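Local coordinates for protein neutral ceramidase (Pseudomonas aeruginosa, PDB 2ZWS) that hydrolyses the N-acyl linkage of ceramides to release sphingosine and a free fatty acid, and also catalyses the reverse synthesis of ceramide, at residues A34-R39 and A577-W582; V362-L367 and L377-N382; T584-E589 and A598-S603. All coordinates share one frame; numbering follows the deposited sequence.

How the contacts relate
Near the N terminus, A34-R39 ends strand 32-36 and waits more than 500 residues for its partner: contact 1 closes that very long loop when A577-W582 comes back to it. Contact 2 falls within this span, a short local closure in which V362-L367 meets L377-N382; it lies far from the others, its centre about 43 Å from that of contact 1 and on the opposite side of the chain's centre. Contact 3 follows in series, a hairpin of T584-E589 and A598-S603. Contacts 1 and 3 touch, with centres about 8 Å apart: I36 N pairs with Y586 O, and both share the magnesium ion that joins the N-terminal and C-terminal parts.

Contact 1: residues A34-R39 and A577-W582; sequences AGIHMR and ATDNDW. With MG (magnesium ion), chain C.
N580 OD1 draws in three donors: the backbone N of R39 at 3.1 Å, a water that also bonds R39 O, and the indole NE1 of W41. The R39 N-H arrives on a lone pair in the amide plane. An asparagine suits this turn, since its carbonyl oxygen serves backbone and indole together. R39 grips D579 side-on: NE meets OD1 at 2.8 Å and NH2 meets OD2 at 3.0 Å, the latter on the syn lone pair. Guanidinium and carboxylate are nearly coplanar, 23° apart. D579 CG stands between its own backbone N and carbonyl carbon (chi1 68°), and its OD2 is also fixed by F559 N; R39 NH1 has a second acid, D13. H37 uses NE2 to reach W582 O at 2.8 Å, in the imidazole plane and on a carbonyl lone pair. Its CG is anti to the backbone N (chi1 -178°). CE1 lies over one face of the W582 indole, offset toward its rim, with the planes oblique. Magnesium is bound by H37 O at 2.2 Å, D581 O at 2.3 Å and a water that bridges I36 O and D579 O; T584 adds O and OG1, and D579 O is the longest ligand at 2.6 Å. H37 and D581 offer backbone oxygens, leaving the imidazole for W582 and the carboxylate for T578 N, at OD2, and Y225 OH, at OD1. The cation probably offsets repulsion among these carbonyl oxygens, consistent with a mainly structural role: it joins the loop after strand 32-36 to the turn after strand 574-578 and the start of strand 584-591.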
loop_
_atom_site.group_PDB
_atom_site.type_symbol
_atom_site.label_atom_id
_atom_site.label_comp_id
_atom_site.label_asym_id
_atom_site.label_seq_id
_atom_site.Cartn_x
_atom_site.Cartn_y
_atom_site.Cartn_z
ATOM N N ALA A 34 -2.895 -8.973 15.245
ATOM C CA ALA A 34 -3.572 -10.050 15.982
ATOM C C ALA A 34 -4.486 -10.899 15.109
ATOM O O ALA A 34 -5.402 -11.539 15.619
ATOM C CB ALA A 34 -4.360 -9.452 17.174
ATOM N N GLY A 35 -4.257 -10.869 13.797
ATOM C CA GLY A 35 -5.024 -11.694 12.868
ATOM C C GLY A 35 -5.127 -11.066 11.503
ATOM O O GLY A 35 -4.356 -10.150 11.160
ATOM N N ILE A 36 -6.064 -11.586 10.703
ATOM C CA ILE A 36 -6.248 -11.088 9.347
ATOM C C ILE A 36 -7.712 -10.834 9.111
ATOM O O ILE A 36 -8.545 -11.685 9.416
ATOM C CB ILE A 36 -5.756 -12.140 8.310
ATOM C CG1 ILE A 36 -4.239 -12.345 8.465
ATOM C CG2 ILE A 36 -6.188 -11.769 6.870
ATOM C CD1 ILE A 36 -3.712 -13.496 7.662
ATOM N N HIS A 37 -8.031 -9.638 8.611
ATOM C CA HIS A 37 -9.348 -9.442 8.025
ATOM C C HIS A 37 -9.332 -9.809 6.534
ATOM O O HIS A 37 -10.064 -10.693 6.098
ATOM C CB HIS A 37 -9.875 -8.033 8.234
ATOM C CG HIS A 37 -11.247 -7.850 7.668
ATOM N ND1 HIS A 37 -11.789 -6.615 7.382
ATOM C CD2 HIS A 37 -12.194 -8.765 7.327
ATOM C CE1 HIS A 37 -13.007 -6.775 6.891
ATOM N NE2 HIS A 37 -13.279 -8.071 6.847
ATOM N N MET A 38 -8.486 -9.118 5.770
ATOM C CA MET A 38 -8.239 -9.480 4.384
ATOM C C MET A 38 -6.732 -9.438 4.144
ATOM O O MET A 38 -6.004 -8.702 4.829
ATOM C CB MET A 38 -8.996 -8.561 3.396
ATOM C CG MET A 38 -10.544 -8.665 3.435
ATOM S SD MET A 38 -11.448 -8.154 1.922
ATOM C CE MET A 38 -10.804 -6.495 1.686
ATOM N N ARG A 39 -6.268 -10.245 3.185
ATOM C CA ARG A 39 -4.842 -10.287 2.897
ATOM C C ARG A 39 -4.393 -9.051 2.111
ATOM O O ARG A 39 -5.217 -8.294 1.575
ATOM C CB ARG A 39 -4.470 -11.566 2.141
ATOM C CG ARG A 39 -4.458 -12.786 3.087
ATOM C CD ARG A 39 -3.797 -14.057 2.448
ATOM N NE ARG A 39 -3.710 -15.071 3.510
ATOM C CZ ARG A 39 -2.593 -15.482 4.112
ATOM N NH1 ARG A 39 -1.388 -15.112 3.685
ATOM N NH2 ARG A 39 -2.691 -16.326 5.136
ATOM N N ALA A 577 -15.212 -19.722 1.093
ATOM C CA ALA A 577 -14.531 -18.543 1.643
ATOM C C ALA A 577 -13.190 -18.922 2.250
ATOM O O ALA A 577 -13.010 -20.031 2.758
ATOM C CB ALA A 577 -15.411 -17.836 2.655
ATOM N N THR A 578 -12.253 -17.977 2.174
ATOM C CA THR A 578 -10.893 -18.148 2.621
ATOM C C THR A 578 -10.592 -16.997 3.608
ATOM O O THR A 578 -11.464 -16.147 3.830
ATOM C CB THR A 578 -10.009 -18.165 1.342
ATOM O OG1 THR A 578 -9.936 -19.508 0.852
ATOM C CG2 THR A 578 -8.643 -17.638 1.573
ATOM N N ASP A 579 -9.376 -16.927 4.163
ATOM C CA ASP A 579 -9.061 -15.804 5.055
ATOM C C ASP A 579 -8.964 -14.453 4.324
ATOM O O ASP A 579 -8.967 -13.415 4.971
ATOM C CB ASP A 579 -7.846 -16.075 5.984
ATOM C CG ASP A 579 -6.505 -16.180 5.248
ATOM O OD1 ASP A 579 -6.387 -15.713 4.076
ATOM O OD2 ASP A 579 -5.538 -16.669 5.888
ATOM N N ASN A 580 -8.897 -14.472 2.993
ATOM C CA ASN A 580 -8.846 -13.238 2.238
ATOM C C ASN A 580 -10.183 -12.517 2.188
ATOM O O ASN A 580 -10.231 -11.298 1.992
ATOM C CB ASN A 580 -8.398 -13.479 0.805
ATOM C CG ASN A 580 -8.142 -12.199 0.070
ATOM O OD1 ASN A 580 -7.437 -11.314 0.567
ATOM N ND2 ASN A 580 -8.723 -12.081 -1.122
ATOM N N ASP A 581 -11.276 -13.260 2.359
ATOM C CA ASP A 581 -12.589 -12.696 2.064
ATOM C C ASP A 581 -13.073 -11.678 3.113
ATOM O O ASP A 581 -12.819 -11.834 4.302
ATOM C CB ASP A 581 -13.581 -13.813 1.836
ATOM C CG ASP A 581 -13.290 -14.542 0.543
ATOM O OD1 ASP A 581 -13.261 -13.861 -0.513
ATOM O OD2 ASP A 581 -13.030 -15.773 0.581
ATOM N N TRP A 582 -13.797 -10.656 2.660
ATOM C CA TRP A 582 -14.377 -9.660 3.563
ATOM C C TRP A 582 -15.246 -10.287 4.663
ATOM O O TRP A 582 -15.228 -9.798 5.794
ATOM C CB TRP A 582 -15.240 -8.676 2.753
ATOM C CG TRP A 582 -15.885 -7.644 3.583
ATOM C CD1 TRP A 582 -17.173 -7.658 4.040
ATOM C CD2 TRP A 582 -15.290 -6.435 4.064
ATOM N NE1 TRP A 582 -17.409 -6.529 4.787
ATOM C CE2 TRP A 582 -16.281 -5.760 4.811
ATOM C CE3 TRP A 582 -14.020 -5.850 3.932
ATOM C CZ2 TRP A 582 -16.041 -4.549 5.451
ATOM C CZ3 TRP A 582 -13.782 -4.606 4.570
ATOM C CH2 TRP A 582 -14.795 -3.984 5.319
HETATM MG MG MG C . -11.258 -12.523 5.871
HETATM O O HOH W 1 -9.719 -13.648 7.545
HETATM O O HOH W 2 -7.567 -8.304 0.101
#

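Contact 2: residues V362-L367 and L377-N382; sequences VPPQEL and LADTGN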
loop_
_atom_site.group_PDB
_atom_site.type_symbol
_atom_site.label_atom_id
_atom_site.label_comp_id
_atom_site.label_asym_id
_atom_site.label_seq_id
_atom_site.Cartn_x
_atom_site.Cartn_y
_atom_site.Cartn_z
ATOM N N VAL A 362 20.634 21.622 20.989
ATOM C CA VAL A 362 20.305 22.288 19.722
ATOM C C VAL A 362 21.014 21.696 18.484
ATOM O O VAL A 362 22.196 21.356 18.546
ATOM C CB VAL A 362 20.548 23.845 19.869
ATOM C CG1 VAL A 362 21.948 24.147 20.399
ATOM C CG2 VAL A 362 20.265 24.626 18.577
ATOM N N PRO A 363 20.272 21.541 17.367
ATOM C CA PRO A 363 20.843 21.140 16.080
ATOM C C PRO A 363 21.781 22.224 15.530
ATOM O O PRO A 363 21.724 23.371 15.993
ATOM C CB PRO A 363 19.607 21.019 15.169
ATOM C CG PRO A 363 18.441 20.946 16.078
ATOM C CD PRO A 363 18.813 21.736 17.280
ATOM N N PRO A 364 22.628 21.876 14.542
ATOM C CA PRO A 364 23.504 22.878 13.925
ATOM C C PRO A 364 22.730 24.110 13.435
ATOM O O PRO A 364 21.614 23.981 12.906
ATOM C CB PRO A 364 24.122 22.126 12.747
ATOM C CG PRO A 364 24.069 20.687 13.157
ATOM C CD PRO A 364 22.810 20.539 13.940
ATOM N N GLN A 365 23.322 25.288 13.629
ATOM C CA GLN A 365 22.674 26.570 13.322
ATOM C C GLN A 365 22.231 26.677 11.870
ATOM O O GLN A 365 21.181 27.257 11.568
ATOM C CB GLN A 365 23.610 27.745 13.663
ATOM C CG GLN A 365 22.947 29.120 13.503
ATOM C CD GLN A 365 23.932 30.259 13.270
ATOM O OE1 GLN A 365 23.530 31.424 13.190
ATOM N NE2 GLN A 365 25.220 29.934 13.154
ATOM N N GLU A 366 23.041 26.125 10.973
ATOM C CA GLU A 366 22.755 26.176 9.545
ATOM C C GLU A 366 21.449 25.431 9.282
ATOM O O GLU A 366 20.609 25.883 8.505
ATOM C CB GLU A 366 23.910 25.574 8.731
ATOM C CG GLU A 366 25.316 26.037 9.175
ATOM C CD GLU A 366 25.974 25.104 10.204
ATOM O OE1 GLU A 366 26.632 24.118 9.793
ATOM O OE2 GLU A 366 25.852 25.363 11.425
ATOM N N LEU A 367 21.272 24.307 9.970
ATOM C CA LEU A 367 20.048 23.516 9.834
ATOM C C LEU A 367 18.825 24.251 10.398
ATOM O O LEU A 367 17.797 24.336 9.736
ATOM C CB LEU A 367 20.210 22.137 10.499
ATOM C CG LEU A 367 18.971 21.231 10.402
ATOM C CD1 LEU A 367 18.724 20.802 8.956
ATOM C CD2 LEU A 367 19.110 20.031 11.295
ATOM N N LEU A 377 12.120 18.998 16.059
ATOM C CA LEU A 377 11.975 18.009 17.111
ATOM C C LEU A 377 13.091 16.968 17.038
ATOM O O LEU A 377 13.668 16.574 18.068
ATOM C CB LEU A 377 10.607 17.324 17.007
ATOM C CG LEU A 377 10.322 16.159 17.967
ATOM C CD1 LEU A 377 10.272 16.630 19.419
ATOM C CD2 LEU A 377 9.027 15.472 17.585
ATOM N N ALA A 378 13.379 16.509 15.822
ATOM C CA ALA A 378 14.421 15.504 15.605
ATOM C C ALA A 378 15.212 15.825 14.355
ATOM O O ALA A 378 14.641 16.026 13.285
ATOM C CB ALA A 378 13.820 14.094 15.523
ATOM N N ASP A 379 16.532 15.879 14.507
ATOM C CA ASP A 379 17.445 16.098 13.395
ATOM C C ASP A 379 17.821 14.720 12.856
ATOM O O ASP A 379 18.813 14.133 13.273
ATOM C CB ASP A 379 18.695 16.858 13.881
ATOM C CG ASP A 379 19.764 17.008 12.795
ATOM O OD1 ASP A 379 19.600 16.427 11.698
ATOM O OD2 ASP A 379 20.795 17.701 13.048
ATOM N N THR A 380 17.007 14.220 11.936
ATOM C CA THR A 380 17.145 12.820 11.452
ATOM C C THR A 380 18.310 12.659 10.469
ATOM O O THR A 380 18.958 11.607 10.412
ATOM C CB THR A 380 15.818 12.312 10.808
ATOM O OG1 THR A 380 15.429 13.212 9.768
ATOM C CG2 THR A 380 14.712 12.240 11.847
ATOM N N GLY A 381 18.589 13.709 9.702
ATOM C CA GLY A 381 19.629 13.687 8.685
ATOM C C GLY A 381 21.043 13.553 9.210
ATOM O O GLY A 381 21.910 12.991 8.535
ATOM N N ASN A 382 21.283 14.085 10.413
ATOM C CA ASN A 382 22.635 14.088 10.982
ATOM C C ASN A 382 22.924 12.934 11.925
ATOM O O ASN A 382 23.997 12.891 12.537
ATOM C CB ASN A 382 22.923 15.434 11.701
ATOM C CG ASN A 382 23.099 16.596 10.730
ATOM O OD1 ASN A 382 22.563 17.689 10.943
ATOM N ND2 ASN A 382 23.847 16.371 9.664
#
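D379 points its side chain from the strand end toward the start of helix 365-370, with CG anti to the backbone N (chi1 174°). Its CB lies 4.1 Å from L367 CD2, the methyl that dominates the contact. One bond further out, D379 CG comes to 3.4 Å from that same CD2, the leucine chain crossing the acid obliquely. At the tip the two oxygens differ. OD1, also near L367 CD2, accepts the backbone N-H of N382 at 3.2 Å, the donor coming from above the carboxylate plane. OD2 faces the prolines, 3.6 Å from P364 CD, with P363 CB further off at 4.1 Å, and it too lies 3.4 Å from L367 CD2. P364 crosses the acid at about a right angle. The residue types fit their places. P364 occupies the N-cap position, where the lack of an N-H costs the helix nothing, and P363 before it helps to stiffen the approach. L367, in the first turn of the helix, is buried, also resting on I376 and T323, whereas the prolines lie nearer the surface. Aspartate can both edge the apolar patch and hold the backbone of the following turn. At the other end L377 and A378 both face I326, a classic beta bulge in the two-stranded antiparallel sheet 326-327 and 376-378. The chain thus leaves that sheet through an Asx motif, in which D379 OD1 accepts the N-H of N382, three residues on.

Contact 3: residues T584-E589 and A598-S603; sequences TQYRWE and ATISWS. With MG (magnesium ion), chain C.
T584-E589 and A598-S603 are the arms of a beta hairpin, neighbouring antiparallel strands inside a mixed sheet; their axes pass 4.7 Å apart at 164°. Two hydrogen-bonded pairs hold them. Q585 N bonds S601 O and S601 N bonds Q585 O, both at 3.0 Å; R587 N bonds T599 O and T599 N bonds R587 O, both at 2.8 Å, with these last donors in the carbonyl planes. Between these rungs, CA-H...O contacts such as I600 CA to Q585 O at 3.3 Å fill the non-hydrogen-bonded positions. The side chains sort by face. On one, the Y586 ring meets both A598 and I600: its carbon CE1 touches A598 CB at 3.8 Å, and I600 CG1 approaches the ring edge near its plane. A small alanine suits the place beside a tyrosine ring. Further along, T584 CG2 packs obliquely on the indole carbon CD1 of W602. The other face carries Q585, R587 and T599, which reach solvent, and S601, buried with OG 3.5 Å from Q585 CB; a water links R587 O to T599 OG1. At the start of the hairpin T584 gives magnesium two atoms, its carbonyl O at 2.3 Å and OG1 at 2.5 Å. Threonine can do so because OG1 sits in the crowded position between the backbone N and the carbonyl carbon (chi1 64°), and the same hydroxyl is hydrogen-bonded to T578 O. Strand 584-591 is flanked on its outer side by strand 32-36, with Y586 and W588 bonded to I36 and A34, and strand 595-603 by strand 539-545. Over the Y586 face lie L560 and V562 of strand 560-566 and I615 and H617 of strand 611-622, from the second sheet of the beta-sandwich.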
loop_
_atom_site.group_PDB
_atom_site.type_symbol
_atom_site.label_atom_id
_atom_site.label_comp_id
_atom_site.label_asym_id
_atom_site.label_seq_id
_atom_site.Cartn_x
_atom_site.Cartn_y
_atom_site.Cartn_z
ATOM N N THR A 584 -15.022 -13.037 6.253
ATOM C CA THR A 584 -14.329 -13.872 7.268
ATOM C C THR A 584 -13.307 -13.065 8.068
ATOM O O THR A 584 -12.752 -12.080 7.567
ATOM C CB THR A 584 -13.602 -15.099 6.653
ATOM O OG1 THR A 584 -12.562 -14.636 5.776
ATOM C CG2 THR A 584 -14.564 -15.939 5.875
ATOM N N GLN A 585 -13.091 -13.484 9.323
ATOM C CA GLN A 585 -11.997 -12.956 10.123
ATOM C C GLN A 585 -11.267 -14.090 10.803
ATOM O O GLN A 585 -11.869 -15.099 11.147
ATOM C CB GLN A 585 -12.520 -11.966 11.164
ATOM C CG GLN A 585 -13.245 -10.763 10.516
ATOM C CD GLN A 585 -13.725 -9.675 11.496
ATOM O OE1 GLN A 585 -14.348 -8.701 11.075
ATOM N NE2 GLN A 585 -13.460 -9.833 12.765
ATOM N N TYR A 586 -9.964 -13.882 10.989
ATOM C CA TYR A 586 -9.070 -14.782 11.715
ATOM C C TYR A 586 -8.407 -13.970 12.807
ATOM O O TYR A 586 -7.818 -12.927 12.526
ATOM C CB TYR A 586 -8.002 -15.358 10.765
ATOM C CG TYR A 586 -6.759 -15.884 11.466
ATOM C CD1 TYR A 586 -6.771 -17.131 12.112
ATOM C CD2 TYR A 586 -5.563 -15.136 11.481
ATOM C CE1 TYR A 586 -5.631 -17.625 12.744
ATOM C CE2 TYR A 586 -4.415 -15.611 12.150
ATOM C CZ TYR A 586 -4.458 -16.869 12.756
ATOM O OH TYR A 586 -3.321 -17.315 13.404
ATOM N N ARG A 587 -8.582 -14.408 14.051
ATOM C CA ARG A 587 -7.968 -13.721 15.193
ATOM C C ARG A 587 -7.141 -14.707 15.988
ATOM O O ARG A 587 -7.599 -15.809 16.271
ATOM C CB ARG A 587 -9.020 -13.096 16.113
ATOM C CG ARG A 587 -8.390 -12.157 17.157
ATOM C CD ARG A 587 -9.386 -11.425 18.068
ATOM N NE ARG A 587 -10.331 -10.611 17.303
ATOM C CZ ARG A 587 -10.123 -9.362 16.877
ATOM N NH1 ARG A 587 -8.989 -8.708 17.143
ATOM N NH2 ARG A 587 -11.073 -8.763 16.176
ATOM N N TRP A 588 -5.929 -14.294 16.321
ATOM C CA TRP A 588 -5.002 -15.081 17.131
ATOM C C TRP A 588 -4.816 -14.428 18.489
ATOM O O TRP A 588 -4.636 -13.211 18.567
ATOM C CB TRP A 588 -3.621 -15.091 16.477
ATOM C CG TRP A 588 -2.640 -15.950 17.225
ATOM C CD1 TRP A 588 -2.481 -17.306 17.096
ATOM C CD2 TRP A 588 -1.696 -15.519 18.209
ATOM N NE1 TRP A 588 -1.477 -17.748 17.935
ATOM C CE2 TRP A 588 -0.996 -16.678 18.651
ATOM C CE3 TRP A 588 -1.383 -14.277 18.776
ATOM C CZ2 TRP A 588 0.023 -16.618 19.613
ATOM C CZ3 TRP A 588 -0.366 -14.212 19.736
ATOM C CH2 TRP A 588 0.303 -15.395 20.160
ATOM N N GLU A 589 -4.806 -15.234 19.558
ATOM C CA GLU A 589 -4.448 -14.684 20.857
ATOM C C GLU A 589 -3.719 -15.682 21.717
ATOM O O GLU A 589 -3.967 -16.886 21.671
ATOM C CB GLU A 589 -5.642 -14.078 21.592
ATOM C CG GLU A 589 -6.538 -15.036 22.290
ATOM C CD GLU A 589 -7.679 -14.335 23.004
ATOM O OE1 GLU A 589 -7.785 -14.489 24.235
ATOM O OE2 GLU A 589 -8.468 -13.634 22.330
ATOM N N ALA A 598 -7.094 -19.709 17.869
ATOM C CA ALA A 598 -7.484 -19.078 16.610
ATOM C C ALA A 598 -8.998 -18.964 16.646
ATOM O O ALA A 598 -9.675 -19.962 16.734
ATOM C CB ALA A 598 -7.070 -19.942 15.458
ATOM N N THR A 599 -9.529 -17.748 16.582
ATOM C CA THR A 599 -10.966 -17.547 16.539
ATOM C C THR A 599 -11.296 -17.124 15.114
ATOM O O THR A 599 -10.679 -16.194 14.580
ATOM C CB THR A 599 -11.420 -16.463 17.528
ATOM O OG1 THR A 599 -11.002 -16.813 18.864
ATOM C CG2 THR A 599 -12.956 -16.315 17.502
ATOM N N ILE A 600 -12.223 -17.843 14.505
ATOM C CA ILE A 600 -12.569 -17.651 13.101
ATOM C C ILE A 600 -14.051 -17.342 13.010
ATOM O O ILE A 600 -14.890 -18.007 13.620
ATOM C CB ILE A 600 -12.199 -18.879 12.276
ATOM C CG1 ILE A 600 -10.674 -18.997 12.172
ATOM C CG2 ILE A 600 -12.872 -18.837 10.910
ATOM C CD1 ILE A 600 -10.191 -20.405 11.886
ATOM N N SER A 601 -14.381 -16.303 12.258
ATOM C CA SER A 601 -15.778 -15.967 12.088
ATOM C C SER A 601 -16.143 -15.838 10.636
ATOM O O SER A 601 -15.283 -15.527 9.785
ATOM C CB SER A 601 -16.108 -14.679 12.827
ATOM O OG SER A 601 -15.375 -13.595 12.300
ATOM N N TRP A 602 -17.424 -16.064 10.363
ATOM C CA TRP A 602 -17.979 -15.925 9.018
ATOM C C TRP A 602 -19.311 -15.207 9.134
ATOM O O TRP A 602 -20.250 -15.715 9.760
ATOM C CB TRP A 602 -18.175 -17.303 8.396
ATOM C CG TRP A 602 -18.716 -17.289 6.970
ATOM C CD1 TRP A 602 -18.405 -16.393 5.983
ATOM C CD2 TRP A 602 -19.629 -18.245 6.381
ATOM N NE1 TRP A 602 -19.074 -16.738 4.805
ATOM C CE2 TRP A 602 -19.830 -17.852 5.030
ATOM C CE3 TRP A 602 -20.305 -19.386 6.865
ATOM C CZ2 TRP A 602 -20.673 -18.562 4.144
ATOM C CZ3 TRP A 602 -21.140 -20.109 5.963
ATOM C CH2 TRP A 602 -21.307 -19.683 4.627
ATOM N N SER A 603 -19.403 -14.029 8.533
ATOM C CA SER A 603 -20.676 -13.338 8.432
ATOM C C SER A 603 -21.332 -13.785 7.134
ATOM O O SER A 603 -20.832 -13.485 6.052
ATOM C CB SER A 603 -20.443 -11.834 8.468
ATOM O OG SER A 603 -19.861 -11.464 9.717
HETATM MG MG MG C . -11.258 -12.523 5.871
HETATM O O HOH W 3 -8.502 -15.903 19.213
HETATM O O HOH W 1 -9.719 -13.648 7.545
#